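Probable endoglucanase (Gluconacetobacter xylinus, PDB 1WZZ) hydrolyses internal beta-1,4-glucosidic linkages of cellulose-type glucans, including carboxymethyl-cellulose, as a family 8 endoglucanase. Local coordinates at residues Gly54-Ala59 and Thr321-Ile326. Numbering follows the deposited sequence.
Sequences GMLFAA and TLLVYI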
# COMPACT_ATOMS: atom_id res chain seq x y z
N GLY A 54 8.04 3.99 -5.94
CA GLY A 54 8.87 4.88 -6.73
C GLY A 54 8.25 5.17 -8.08
O GLY A 54 8.20 6.32 -8.51
N MSE A 55 7.77 4.11 -8.76
CA MSE A 55 7.14 4.31 -10.05
C MSE A 55 5.90 5.19 -9.93
O MSE A 55 5.64 6.05 -10.76
CB MSE A 55 6.77 2.95 -10.66
CG MSE A 55 8.01 2.19 -11.12
SE MSE A 55 7.59 0.32 -11.54
CE MSE A 55 6.23 0.60 -12.85
N LEU A 56 5.12 4.98 -8.88
CA LEU A 56 3.93 5.79 -8.73
C LEU A 56 4.30 7.26 -8.54
O LEU A 56 3.68 8.16 -9.11
CB LEU A 56 3.11 5.30 -7.52
CG LEU A 56 1.91 6.18 -7.18
CD1 LEU A 56 0.85 6.12 -8.29
CD2 LEU A 56 1.31 5.67 -5.87
N PHE A 57 5.32 7.49 -7.73
CA PHE A 57 5.76 8.85 -7.45
C PHE A 57 6.32 9.51 -8.72
O PHE A 57 6.00 10.67 -9.01
CB PHE A 57 6.85 8.86 -6.37
CG PHE A 57 6.43 8.23 -5.07
CD1 PHE A 57 5.06 8.08 -4.76
CD2 PHE A 57 7.39 7.81 -4.15
CE1 PHE A 57 4.67 7.52 -3.54
CE2 PHE A 57 7.00 7.25 -2.91
CZ PHE A 57 5.64 7.10 -2.62
N ALA A 58 7.15 8.79 -9.48
CA ALA A 58 7.69 9.36 -10.72
C ALA A 58 6.58 9.67 -11.72
O ALA A 58 6.58 10.72 -12.37
CB ALA A 58 8.74 8.41 -11.34
N ALA A 59 5.62 8.76 -11.87
CA ALA A 59 4.52 9.01 -12.79
C ALA A 59 3.75 10.24 -12.34
O ALA A 59 3.42 11.12 -13.13
CB ALA A 59 3.59 7.79 -12.87
N THR A 321 4.98 9.34 3.48
CA THR A 321 4.64 10.74 3.36
C THR A 321 4.35 11.14 1.91
O THR A 321 3.35 11.80 1.63
CB THR A 321 5.78 11.63 3.92
OG1 THR A 321 5.97 11.31 5.31
CG2 THR A 321 5.42 13.10 3.81
N LEU A 322 5.21 10.70 0.98
CA LEU A 322 4.98 11.03 -0.42
C LEU A 322 3.69 10.38 -0.94
O LEU A 322 2.96 10.96 -1.74
CB LEU A 322 6.21 10.63 -1.25
CG LEU A 322 6.28 11.04 -2.73
CD1 LEU A 322 5.67 12.38 -3.02
CD2 LEU A 322 7.75 11.02 -3.10
N LEU A 323 3.36 9.21 -0.41
CA LEU A 323 2.11 8.55 -0.81
C LEU A 323 0.93 9.45 -0.45
O LEU A 323 -0.06 9.55 -1.18
CB LEU A 323 2.01 7.20 -0.11
CG LEU A 323 0.89 6.28 -0.57
CD1 LEU A 323 1.15 5.86 -2.05
CD2 LEU A 323 0.85 5.08 0.35
N VAL A 324 1.00 10.11 0.72
CA VAL A 324 -0.06 11.01 1.12
C VAL A 324 -0.13 12.23 0.17
O VAL A 324 -1.22 12.71 -0.17
CB VAL A 324 0.13 11.49 2.59
CG1 VAL A 324 -0.92 12.56 2.93
CG2 VAL A 324 -0.01 10.29 3.56
N TYR A 325 1.02 12.75 -0.24
CA TYR A 325 0.99 13.87 -1.19
C TYR A 325 0.26 13.45 -2.48
O TYR A 325 -0.48 14.24 -3.05
CB TYR A 325 2.42 14.33 -1.55
CG TYR A 325 3.02 15.31 -0.56
CD1 TYR A 325 3.01 16.68 -0.83
CD2 TYR A 325 3.62 14.87 0.60
CE1 TYR A 325 3.60 17.59 0.06
CE2 TYR A 325 4.21 15.77 1.51
CZ TYR A 325 4.20 17.11 1.23
OH TYR A 325 4.79 17.97 2.13
N ILE A 326 0.47 12.21 -2.91
CA ILE A 326 -0.20 11.73 -4.14
C ILE A 326 -1.70 11.65 -3.89
O ILE A 326 -2.51 12.10 -4.71
CB ILE A 326 0.29 10.33 -4.55
CG1 ILE A 326 1.82 10.28 -4.65
CG2 ILE A 326 -0.39 9.92 -5.90
CD1 ILE A 326 2.40 11.28 -5.57
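Phe57 lays one face of its ring against Leu322, whose CG sits 3.6 Å from the ring centroid and only 8° off the ring normal, a CH-pi contact. The tightest touch is Leu322 CD2 to Phe57 CD2, at 3.4 Å. The side chains reach toward each other tip to tip; chi1 of -58°, with CG anti to the carbonyl carbon, carries the Phe57 ring across to Leu322, whose CB, CG and CD2 make a compact aliphatic surface suited to a flat aromatic face. Ile326 crosses Phe57 at about a right angle, its CG1 oblique to the ring and 3.9 Å from Phe57 CD1; beta-branching keeps its bulk close to the backbone, where that corner comes near. Helices 48-61 and 315-331 belong to the (alpha/alpha)6 barrel of glycoside hydrolase family 8; the short axes pass 10.4 Å apart at 42°, a separation that large side chains bridge. Trp23 and Phe26 of helix 18-30 also pack on Phe57, Phe26 edge-to-face. An alanine in place of Phe57 would probably open a gap between the helices and leave Leu322 and Ile326 without their aromatic partner. Beside the ring, Leu56 CD2 meets Leu323 CD1 at 3.8 Å, the long, purely apolar leucines suiting this buried place and crossing nearly perpendicularly.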